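Local coordinates for protein phosphorylated carbohydrates phosphatase TM_1254 (Thermotoga maritima msb8, PDB 3KBB) that removes phosphate from erythrose 4-phosphate, fructose 6-phosphate, 2-deoxyglucose 6-phosphate and mannose 6-phosphate, using a divalent metal, most effectively cobalt, at residues F6-V11 and L115-R120; E16-E21 and E81-N86; R40-V45 and L51-E56; D134-G139 and P143-L148. All blocks are in the same frame, centred on the assembly; numbering follows the deposited sequence.

Contact 1: F6-V11 and L115-R120; sequences FDMDGV and LERLRR. With SO4 (sulfate ion), chain D.
Met8, a selenomethionine, reaches helix 111-120 because its CG lies anti to the backbone N (chi1 -176°) and the chain stays straight until chi3, at 68°, bends its end. SE is then set against Leu118, 3.8 Å from its CG, and this pair carries the contact. Leu105 of strand 102-106 touches both Met8 and Leu118, extending the apolar contact to the sheet. Arg117 is modelled in two conformers; in the one described its NH1 comes 3.5 Å from CE of Met8, an approach that is therefore doubtful. Opposite charges of Asp9 and Arg117 lie near each other, beyond a salt bridge, and any attraction is probably weak; their strongest polar partners are Thr15 for Asp9 and Glu113 for Arg117.

On the other side of the loop sits a sulfate, probably from the crystallisation liquor. Asp9 N donates to its O1 (2.9 Å, 164°), and Thr107, Ser108, Thr109 and Lys140 bind the ion too. Asp7, the nucleophile by similarity, has OD1 2.9 Å from both O1 and O4 of the sulfate and forms a salt bridge with Lys140. With an asparagine in its place, Lys140 is likely to lose one of its charged partners and the site its presumed nucleophilic carboxylate. The sequence Asp-Met-Asp-Gly-Val at the end of the first strand is the DxD signature of the haloacid dehalogenase superfamily, and the sulfate probably marks its phosphate site.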
# COMPACT_ATOMS: atom_id res chain seq x y z
N PHE A 6 -5.68 6.56 -5.56
CA PHE A 6 -4.37 6.09 -5.16
C PHE A 6 -4.49 4.83 -4.33
O PHE A 6 -5.28 4.78 -3.37
CB PHE A 6 -3.67 7.12 -4.29
CG PHE A 6 -3.15 8.32 -5.05
CD1 PHE A 6 -1.79 8.40 -5.40
CD2 PHE A 6 -4.02 9.35 -5.44
CE1 PHE A 6 -1.30 9.53 -6.12
CE2 PHE A 6 -3.53 10.46 -6.15
CZ PHE A 6 -2.17 10.52 -6.50
N ASP A 7 -3.66 3.84 -4.62
CA ASP A 7 -3.37 2.82 -3.60
C ASP A 7 -2.55 3.46 -2.48
O ASP A 7 -1.91 4.51 -2.69
CB ASP A 7 -2.59 1.67 -4.24
CG ASP A 7 -2.47 0.47 -3.32
OD1 ASP A 7 -3.37 0.26 -2.49
OD2 ASP A 7 -1.45 -0.22 -3.42
N MSE A 8 -2.57 2.88 -1.28
CA MSE A 8 -1.87 3.49 -0.14
C MSE A 8 -0.45 2.99 -0.04
O MSE A 8 0.51 3.72 -0.35
CB MSE A 8 -2.67 3.27 1.17
CG MSE A 8 -2.01 3.96 2.28
SE MSE A 8 -2.93 3.68 3.99
CE MSE A 8 -2.60 1.81 4.25
N ASP A 9 -0.29 1.73 0.36
CA ASP A 9 1.04 1.23 0.62
C ASP A 9 1.76 0.96 -0.67
O ASP A 9 1.28 0.23 -1.54
CB ASP A 9 0.97 -0.04 1.42
CG ASP A 9 2.34 -0.51 1.81
OD1 ASP A 9 2.90 0.08 2.73
OD2 ASP A 9 2.86 -1.45 1.17
N GLY A 10 2.94 1.54 -0.77
CA GLY A 10 3.74 1.42 -1.97
C GLY A 10 3.53 2.55 -2.95
O GLY A 10 4.17 2.59 -4.01
N VAL A 11 2.62 3.48 -2.63
CA VAL A 11 2.43 4.65 -3.45
C VAL A 11 2.55 5.87 -2.56
O VAL A 11 3.43 6.67 -2.75
CB VAL A 11 1.05 4.66 -4.18
CG1 VAL A 11 0.89 5.88 -5.02
CG2 VAL A 11 0.84 3.38 -5.01
N LEU A 115 -6.00 4.20 8.66
CA LEU A 115 -6.19 5.58 9.11
C LEU A 115 -5.13 6.05 10.08
O LEU A 115 -4.74 7.22 10.03
CB LEU A 115 -7.61 5.78 9.69
CG LEU A 115 -8.74 5.74 8.65
CD1 LEU A 115 -10.16 5.73 9.33
CD2 LEU A 115 -8.66 6.89 7.66
N GLU A 116 -4.65 5.17 10.96
CA GLU A 116 -3.58 5.49 11.92
C GLU A 116 -2.34 5.99 11.16
O GLU A 116 -1.74 7.03 11.46
CB GLU A 116 -3.21 4.22 12.71
CG GLU A 116 -4.24 3.70 13.70
CD GLU A 116 -3.80 2.44 14.44
OE1 GLU A 116 -2.58 2.14 14.47
OE2 GLU A 116 -4.68 1.73 14.99
N ARG A 117 -1.96 5.21 10.13
CA ARG A 117 -0.79 5.55 9.30
C ARG A 117 -0.97 6.87 8.59
O ARG A 117 -0.10 7.75 8.64
CB ARG A 117 -0.53 4.47 8.24
CG ARG A 117 0.12 3.21 8.75
CD ARG A 117 0.46 2.30 7.58
NE ARG A 117 0.32 0.90 7.96
CZ ARG A 117 0.14 -0.11 7.13
NH1 ARG A 117 0.06 0.09 5.81
NH2 ARG A 117 0.02 -1.33 7.63
N LEU A 118 -2.11 7.03 7.93
CA LEU A 118 -2.36 8.25 7.17
C LEU A 118 -2.39 9.46 8.10
O LEU A 118 -1.94 10.54 7.72
CB LEU A 118 -3.70 8.15 6.45
CG LEU A 118 -3.77 7.19 5.27
CD1 LEU A 118 -5.23 7.07 4.86
CD2 LEU A 118 -2.90 7.72 4.12
N ARG A 119 -2.98 9.29 9.28
CA ARG A 119 -3.06 10.41 10.24
C ARG A 119 -1.67 10.84 10.72
O ARG A 119 -1.38 12.05 10.77
CB ARG A 119 -3.97 10.07 11.42
CG ARG A 119 -4.41 11.33 12.23
CD ARG A 119 -5.48 10.98 13.29
NE ARG A 119 -6.17 12.16 13.84
CZ ARG A 119 -7.19 12.79 13.24
NH1 ARG A 119 -7.64 12.37 12.06
NH2 ARG A 119 -7.75 13.84 13.81
N ARG A 120 -0.82 9.88 11.04
CA ARG A 120 0.55 10.15 11.48
C ARG A 120 1.28 10.93 10.40
O ARG A 120 2.11 11.79 10.71
CB ARG A 120 1.28 8.84 11.73
CG ARG A 120 2.42 8.87 12.75
CD ARG A 120 2.92 7.44 13.06
NE ARG A 120 2.12 6.64 14.00
CZ ARG A 120 1.68 5.40 13.76
NH1 ARG A 120 1.94 4.79 12.60
NH2 ARG A 120 0.98 4.74 14.68
S SO4 D . -2.53 -1.70 0.06
O1 SO4 D . -2.44 -0.24 0.22
O2 SO4 D . -1.24 -2.24 -0.38
O3 SO4 D . -2.76 -2.34 1.37
O4 SO4 D . -3.56 -2.14 -0.94

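Contact 2: E16-E21 and E81-N86; sequences EPLYFE and ELLKEN
Leu18 and Leu82 bring the two backbones to their nearest approach, CA to CA 7.7 Å, where the turn leading into helix 19-29 passes the end of helix 64-82 and Leu83 is the first residue to leave helical geometry. Leu18 carries the contact with both of its methyl branches. Its CG stands anti to the carbonyl carbon (chi1 -57°), which sends the fork at the opposing chain so that the two branches divide the work. CD2 lies 3.9 Å from CB of Leu82, meeting that residue at the root of its side chain. CD1 is 3.8 Å from the backbone N of Leu83 and 4.0 Å from CB of Leu83; CD1 of Leu83 is no farther away, at 4.0 Å from the same methyl. The leucine thus spans the last residue of the helix and the first beyond it. Leu82 remains exposed, whereas Leu83 is buried and also packs on Met13 and Thr15.

Val78 and Phe79, on the same long helix, extend the surface that receives Leu18. Nearby, Arg25 forms salt bridges with both Glu21 and Glu81, placing a positive charge between two acidic side chains that do not meet each other. The segments lie near the start and end of the run of helices from 19 to 82, which follows strand 3-7, a layout consistent with the inserted cap of this family. No hydrogen bond crosses between them, so apolar contact made by the two methyls of Leu18 joins the segments directly; being nondirectional, it would probably tolerate small shifts.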
# COMPACT_ATOMS: atom_id res chain seq x y z
N GLU A 16 6.89 -1.88 3.36
CA GLU A 16 7.61 -3.14 3.10
C GLU A 16 9.08 -3.04 3.52
O GLU A 16 9.57 -3.96 4.17
CB GLU A 16 7.48 -3.62 1.65
CG GLU A 16 8.03 -5.07 1.38
CD GLU A 16 9.51 -5.12 0.99
OE1 GLU A 16 10.11 -4.06 0.67
OE2 GLU A 16 10.07 -6.24 1.00
N PRO A 17 9.77 -1.94 3.18
CA PRO A 17 11.20 -1.85 3.56
C PRO A 17 11.45 -1.81 5.07
O PRO A 17 12.58 -2.02 5.50
CB PRO A 17 11.65 -0.53 2.94
CG PRO A 17 10.69 -0.26 1.87
CD PRO A 17 9.39 -0.76 2.37
N LEU A 18 10.43 -1.49 5.86
CA LEU A 18 10.60 -1.43 7.32
C LEU A 18 10.32 -2.73 8.03
O LEU A 18 10.45 -2.79 9.26
CB LEU A 18 9.72 -0.35 7.93
CG LEU A 18 9.92 1.08 7.38
CD1 LEU A 18 8.89 2.02 7.97
CD2 LEU A 18 11.30 1.55 7.68
N TYR A 19 9.87 -3.74 7.30
CA TYR A 19 9.56 -5.02 7.93
C TYR A 19 10.78 -5.67 8.55
O TYR A 19 10.67 -6.29 9.60
CB TYR A 19 8.88 -5.96 6.94
CG TYR A 19 7.39 -5.79 6.99
CD1 TYR A 19 6.79 -4.58 6.62
CD2 TYR A 19 6.57 -6.83 7.41
CE1 TYR A 19 5.41 -4.41 6.68
CE2 TYR A 19 5.19 -6.67 7.49
CZ TYR A 19 4.62 -5.45 7.10
OH TYR A 19 3.26 -5.30 7.17
N PHE A 20 11.94 -5.54 7.90
CA PHE A 20 13.15 -6.13 8.45
C PHE A 20 13.42 -5.60 9.85
O PHE A 20 13.55 -6.38 10.79
CB PHE A 20 14.38 -5.98 7.53
CG PHE A 20 15.64 -6.51 8.16
CD1 PHE A 20 15.86 -7.89 8.23
CD2 PHE A 20 16.56 -5.64 8.74
CE1 PHE A 20 17.02 -8.39 8.85
CE2 PHE A 20 17.71 -6.13 9.36
CZ PHE A 20 17.92 -7.51 9.42
N GLU A 21 13.47 -4.27 9.99
CA GLU A 21 13.70 -3.68 11.30
C GLU A 21 12.67 -4.09 12.37
O GLU A 21 13.03 -4.38 13.52
CB GLU A 21 13.86 -2.15 11.20
CG GLU A 21 14.13 -1.47 12.52
CD GLU A 21 15.36 -2.02 13.24
OE1 GLU A 21 16.26 -2.60 12.57
OE2 GLU A 21 15.43 -1.84 14.48
N GLU A 81 8.34 5.57 14.09
CA GLU A 81 9.65 6.21 14.02
C GLU A 81 10.08 6.52 12.57
O GLU A 81 10.56 7.63 12.28
CB GLU A 81 10.73 5.37 14.72
CG GLU A 81 12.03 6.16 15.03
CD GLU A 81 13.25 5.27 15.26
OE1 GLU A 81 13.13 4.21 15.93
OE2 GLU A 81 14.34 5.65 14.77
N LEU A 82 9.89 5.57 11.67
CA LEU A 82 10.60 5.63 10.38
C LEU A 82 9.73 5.75 9.13
O LEU A 82 10.26 5.97 8.04
CB LEU A 82 11.55 4.44 10.24
CG LEU A 82 12.78 4.40 11.17
CD1 LEU A 82 13.41 3.02 11.13
CD2 LEU A 82 13.80 5.48 10.83
N LEU A 83 8.42 5.58 9.27
CA LEU A 83 7.55 5.63 8.09
C LEU A 83 7.36 7.09 7.70
O LEU A 83 6.95 7.89 8.52
CB LEU A 83 6.21 4.94 8.32
CG LEU A 83 5.30 4.74 7.09
CD1 LEU A 83 5.99 3.92 5.98
CD2 LEU A 83 4.02 4.07 7.50
N LYS A 84 7.69 7.41 6.46
CA LYS A 84 7.55 8.76 5.95
C LYS A 84 6.80 8.68 4.63
O LYS A 84 6.79 7.65 3.97
CB LYS A 84 8.93 9.38 5.71
CG LYS A 84 9.85 9.39 6.94
CD LYS A 84 9.31 10.32 8.02
CE LYS A 84 10.04 10.10 9.34
NZ LYS A 84 9.16 10.49 10.48
N GLU A 85 6.20 9.78 4.23
CA GLU A 85 5.56 9.86 2.94
C GLU A 85 6.62 9.71 1.84
O GLU A 85 7.80 10.07 2.04
CB GLU A 85 4.85 11.21 2.81
CG GLU A 85 5.81 12.38 2.77
CD GLU A 85 5.15 13.68 3.19
OE1 GLU A 85 4.99 13.89 4.40
OE2 GLU A 85 4.82 14.52 2.34
N ASN A 86 6.22 9.17 0.69
CA ASN A 86 7.14 9.11 -0.46
C ASN A 86 7.35 10.51 -1.04
O ASN A 86 6.41 11.34 -1.05
CB ASN A 86 6.61 8.18 -1.54
CG ASN A 86 6.81 6.73 -1.18
OD1 ASN A 86 7.73 6.42 -0.41
ND2 ASN A 86 6.01 5.84 -1.75

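Contact 3: R40-V45 and L51-E56; sequences RRIMGV and LPILME
Ile42 and Ile53 meet through two methyl groups, CD1 of Ile42 lying 3.7 Å from CG2 of Ile53. The residues share the same first torsion, with CG1 anti to the carbonyl carbon and CG2 anti to the backbone N, but they part at the second. In Ile42 chi2 is -58°, a bend that turns CD1 toward helix 47-57; in Ile53 chi2 is 171°, an extended arm that leaves the CG2 branch to meet the neighbour. The side chains slide past each other in opposite directions, so the meeting is between one end methyl and one side branch. The CD1 of Ile42 also comes to 4.4 Å from the backbone N of Leu54, the looser edge of the same contact.

Leu54 is also partly covered by segment 40-45; its CA is the nearest to that of Ile42, at 7.2 Å. Its own side chain turns into the interior of the helical region, against Tyr23, Tyr34 and Phe67, and Ile42 shares Tyr34 with it. Ile42 is followed immediately by a reversal, for it begins a type I turn that runs to Val45. The turn lies in the link from helix 36-42 to helix 47-57, and the side chains of the two helices then pack together, in what is probably the cap, as in relatives. No polar bond joins the two segments, and they cohere through burial of branched aliphatic surface, Ile42 and Leu54 inside with Ile53 at the exposed border.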
# COMPACT_ATOMS: atom_id res chain seq x y z
N ARG A 40 14.32 -12.08 3.86
CA ARG A 40 13.98 -12.07 2.42
C ARG A 40 13.09 -13.27 2.08
O ARG A 40 12.16 -13.17 1.25
CB ARG A 40 15.27 -12.15 1.62
CG ARG A 40 15.14 -12.19 0.09
CD ARG A 40 16.47 -11.73 -0.55
NE ARG A 40 16.90 -10.41 -0.07
CZ ARG A 40 17.94 -10.18 0.74
NH1 ARG A 40 18.70 -11.19 1.17
NH2 ARG A 40 18.23 -8.94 1.12
N ARG A 41 13.37 -14.40 2.71
CA ARG A 41 12.57 -15.60 2.46
C ARG A 41 11.25 -15.56 3.21
O ARG A 41 10.20 -15.91 2.65
CB ARG A 41 13.37 -16.85 2.75
CG ARG A 41 14.64 -16.95 1.91
CD ARG A 41 14.31 -16.73 0.43
NE ARG A 41 15.48 -17.01 -0.40
CZ ARG A 41 15.45 -17.14 -1.72
NH1 ARG A 41 14.29 -17.03 -2.38
NH2 ARG A 41 16.57 -17.40 -2.37
N ILE A 42 11.29 -15.11 4.46
CA ILE A 42 10.08 -14.95 5.29
C ILE A 42 9.05 -14.03 4.62
O ILE A 42 7.82 -14.20 4.80
CB ILE A 42 10.43 -14.40 6.71
CG1 ILE A 42 11.18 -15.44 7.57
CG2 ILE A 42 9.17 -13.95 7.44
CD1 ILE A 42 10.43 -16.75 7.78
N MSE A 43 9.57 -13.06 3.86
CA MSE A 43 8.69 -12.08 3.22
C MSE A 43 7.99 -12.62 1.95
O MSE A 43 7.02 -12.01 1.49
CB MSE A 43 9.41 -10.75 2.96
CG MSE A 43 9.75 -9.96 4.23
SE MSE A 43 8.26 -9.35 5.39
CE MSE A 43 7.49 -8.02 4.16
N GLY A 44 8.45 -13.75 1.44
CA GLY A 44 7.80 -14.37 0.28
C GLY A 44 6.47 -15.05 0.57
O GLY A 44 5.90 -15.70 -0.32
N VAL A 45 5.97 -14.95 1.80
CA VAL A 45 4.68 -15.56 2.17
C VAL A 45 3.84 -14.61 3.01
O VAL A 45 4.39 -13.70 3.64
CB VAL A 45 4.82 -16.92 2.96
CG1 VAL A 45 5.62 -17.91 2.19
CG2 VAL A 45 5.39 -16.72 4.38
N LEU A 51 4.54 -15.37 10.43
CA LEU A 51 4.84 -15.13 11.84
C LEU A 51 5.12 -16.40 12.65
O LEU A 51 6.12 -16.46 13.37
CB LEU A 51 3.78 -14.25 12.52
CG LEU A 51 3.69 -12.80 12.02
CD1 LEU A 51 2.79 -11.94 12.92
CD2 LEU A 51 5.07 -12.15 11.90
N PRO A 52 4.24 -17.40 12.56
CA PRO A 52 4.52 -18.66 13.27
C PRO A 52 5.83 -19.32 12.84
O PRO A 52 6.54 -19.85 13.69
CB PRO A 52 3.33 -19.55 12.90
CG PRO A 52 2.24 -18.63 12.53
CD PRO A 52 2.94 -17.45 11.86
N ILE A 53 6.14 -19.28 11.54
CA ILE A 53 7.41 -19.75 11.00
C ILE A 53 8.59 -18.97 11.61
O ILE A 53 9.56 -19.56 12.04
CB ILE A 53 7.47 -19.67 9.46
CG1 ILE A 53 6.52 -20.69 8.79
CG2 ILE A 53 8.89 -19.91 8.96
CD1 ILE A 53 6.39 -20.52 7.27
N LEU A 54 8.50 -17.65 11.60
CA LEU A 54 9.54 -16.82 12.19
C LEU A 54 9.81 -17.26 13.63
O LEU A 54 10.97 -17.42 14.04
CB LEU A 54 9.14 -15.35 12.10
CG LEU A 54 10.05 -14.26 12.71
CD1 LEU A 54 11.39 -14.18 11.99
CD2 LEU A 54 9.34 -12.92 12.72
N MSE A 55 8.75 -17.46 14.40
CA MSE A 55 8.87 -17.79 15.81
C MSE A 55 9.65 -19.08 15.98
O MSE A 55 10.56 -19.13 16.79
CB MSE A 55 7.49 -17.91 16.48
CG MSE A 55 7.58 -18.07 17.97
SE MSE A 55 5.79 -18.55 18.69
CE MSE A 55 5.51 -20.23 17.74
N GLU A 56 9.31 -20.11 15.20
CA GLU A 56 10.01 -21.39 15.28
C GLU A 56 11.42 -21.34 14.67
O GLU A 56 12.34 -21.98 15.18
CB GLU A 56 9.21 -22.53 14.63
CG GLU A 56 7.86 -22.78 15.28
CD GLU A 56 7.94 -23.29 16.72
OE1 GLU A 56 9.04 -23.71 17.18
OE2 GLU A 56 6.90 -23.29 17.40

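Contact 4: D134-G139 and P143-L148; sequences DQVKNG and PEIYLL
Glu144, in the first turn of helix 144-153, grips the loop at Lys137 and Asn138 in the haloacid dehalogenase core, where the loop after strand 129-131 leads into this helix. The hydrogen bonds come first. Lys137 N donates to OE2 of Glu144 at 2.8 Å and Asn138 N to OE1 of Glu144 at 2.9 Å, nearly straight at 167° and 166°. Two successive backbone N-H groups are thus taken up by the two oxygens of one carboxylate, each oxygen being met from above the carboxylate plane, about 37° out of it for OE2. The glutamate chain is extended beyond CG, which carries the carboxylate across to the loop. Both N-H groups are likely to lose these acceptors, and the loop to be freer to move away from the helix, with an alanine here.

Apolar contacts lie beside this polar pair. Val136 turns toward the helix, its CG1 3.8 Å from CA of Ile145 and 4.1 Å from CD2 of Leu148, while its CB rests 3.5 Å from CD of Glu144, so that valine and carboxylate group are in direct touch. Ile145 and Leu148 continue onto Val131 of the edge strand. CD2 of Leu148 also lies 3.6 Å from the carbonyl O of Gln135, whose side chain bonds to Arg152 farther along the helix.

Solvent adds a further link. One water donates to the carbonyl O of Asn138 at 2.8 Å and accepts from the backbone N of Ile145 at 2.8 Å, bridging loop and helix.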
# COMPACT_ATOMS: atom_id res chain seq x y z
N ASP A 134 -11.28 -4.13 4.67
CA ASP A 134 -12.36 -4.75 5.45
C ASP A 134 -13.73 -4.25 5.09
O ASP A 134 -14.70 -4.51 5.81
CB ASP A 134 -12.11 -4.59 6.98
CG ASP A 134 -11.90 -3.12 7.45
OD1 ASP A 134 -11.65 -2.17 6.66
OD2 ASP A 134 -11.97 -2.92 8.70
N GLN A 135 -13.82 -3.49 3.99
CA GLN A 135 -15.09 -2.97 3.49
C GLN A 135 -15.62 -3.69 2.24
O GLN A 135 -16.66 -3.30 1.71
CB GLN A 135 -14.95 -1.47 3.23
CG GLN A 135 -14.69 -0.70 4.51
CD GLN A 135 -14.62 0.80 4.29
OE1 GLN A 135 -14.22 1.27 3.23
NE2 GLN A 135 -15.01 1.56 5.31
N VAL A 136 -14.90 -4.70 1.79
CA VAL A 136 -15.34 -5.55 0.68
C VAL A 136 -15.33 -7.03 1.08
O VAL A 136 -14.57 -7.41 1.98
CB VAL A 136 -14.42 -5.37 -0.56
CG1 VAL A 136 -14.55 -3.93 -1.07
CG2 VAL A 136 -12.98 -5.68 -0.19
N LYS A 137 -16.14 -7.82 0.38
CA LYS A 137 -16.18 -9.27 0.62
C LYS A 137 -14.91 -9.96 0.12
O LYS A 137 -14.28 -10.76 0.85
CB LYS A 137 -17.43 -9.87 -0.04
CG LYS A 137 -17.53 -11.40 0.18
CD LYS A 137 -18.85 -11.94 -0.30
CE LYS A 137 -18.88 -13.44 -0.13
NZ LYS A 137 -20.01 -14.00 -0.93
N ASN A 138 -14.53 -9.65 -1.12
CA ASN A 138 -13.37 -10.27 -1.79
C ASN A 138 -12.37 -9.19 -2.16
O ASN A 138 -12.77 -8.18 -2.76
CB ASN A 138 -13.86 -10.96 -3.05
CG ASN A 138 -14.81 -12.11 -2.75
OD1 ASN A 138 -15.92 -12.16 -3.28
ND2 ASN A 138 -14.40 -13.01 -1.88
N GLY A 139 -11.10 -9.37 -1.77
CA GLY A 139 -10.10 -8.32 -2.00
C GLY A 139 -9.42 -8.49 -3.37
O GLY A 139 -9.81 -9.34 -4.16
N PRO A 143 -12.41 -7.11 -8.61
CA PRO A 143 -12.65 -5.66 -8.81
C PRO A 143 -13.54 -5.00 -7.73
O PRO A 143 -13.68 -3.75 -7.76
CB PRO A 143 -13.36 -5.62 -10.17
CG PRO A 143 -14.05 -7.00 -10.22
CD PRO A 143 -13.06 -7.92 -9.66
N GLU A 144 -14.10 -5.77 -6.79
CA GLU A 144 -14.97 -5.20 -5.74
C GLU A 144 -14.49 -3.86 -5.14
O GLU A 144 -15.26 -2.87 -5.05
CB GLU A 144 -15.21 -6.23 -4.63
CG GLU A 144 -16.46 -5.92 -3.86
CD GLU A 144 -16.72 -6.90 -2.71
OE1 GLU A 144 -16.22 -8.04 -2.79
OE2 GLU A 144 -17.45 -6.50 -1.77
N ILE A 145 -13.23 -3.82 -4.72
CA ILE A 145 -12.72 -2.62 -4.07
C ILE A 145 -12.76 -1.38 -4.97
O ILE A 145 -13.15 -0.31 -4.52
CB ILE A 145 -11.33 -2.86 -3.45
CG1 ILE A 145 -11.00 -1.76 -2.43
CG2 ILE A 145 -10.26 -3.08 -4.50
CD1 ILE A 145 -9.74 -2.02 -1.65
N TYR A 146 -12.36 -1.54 -6.23
CA TYR A 146 -12.43 -0.39 -7.17
C TYR A 146 -13.86 -0.05 -7.55
O TYR A 146 -14.16 1.12 -7.74
CB TYR A 146 -11.54 -0.63 -8.40
CG TYR A 146 -10.11 -0.33 -7.99
CD1 TYR A 146 -9.66 1.01 -7.85
CD2 TYR A 146 -9.21 -1.36 -7.71
CE1 TYR A 146 -8.37 1.29 -7.45
CE2 TYR A 146 -7.90 -1.09 -7.30
CZ TYR A 146 -7.49 0.25 -7.16
OH TYR A 146 -6.21 0.56 -6.75
N LEU A 147 -14.72 -1.05 -7.70
CA LEU A 147 -16.17 -0.80 -7.95
C LEU A 147 -16.77 0.03 -6.81
O LEU A 147 -17.56 0.97 -7.05
CB LEU A 147 -16.91 -2.15 -8.16
CG LEU A 147 -16.52 -2.86 -9.46
CD1 LEU A 147 -17.02 -4.35 -9.39
CD2 LEU A 147 -17.05 -2.15 -10.72
N LEU A 148 -16.39 -0.26 -5.56
CA LEU A 148 -16.90 0.50 -4.41
C LEU A 148 -16.33 1.94 -4.41
O LEU A 148 -17.06 2.90 -4.10
CB LEU A 148 -16.55 -0.21 -3.09
CG LEU A 148 -17.11 0.37 -1.77
CD1 LEU A 148 -18.62 0.62 -1.87
CD2 LEU A 148 -16.72 -0.54 -0.58
O HOH W 1 -11.62 -6.12 -4.26
O HOH W 2 -16.58 -9.82 -4.81

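Along the chain, the span between the segments of contact 1 contains contact 2, whose own span in turn contains contact 3. Contact 4 follows later, in series. Contacts 1 and 4 belong to the core with its parallel sheet, their centres about 17 Å apart; contact 3 lies in the helical part, about 28 Å between centres from contact 4. Contact 2 stands between contacts 1 and 3, about 12 Å from contact 1 and 18 Å from contact 3, centre to centre, and touches both, through Val11 with Asn86 and Tyr19 with Met43. Contacts 1, 2 and 3 thus lead from the probable phosphate site to the probable cap.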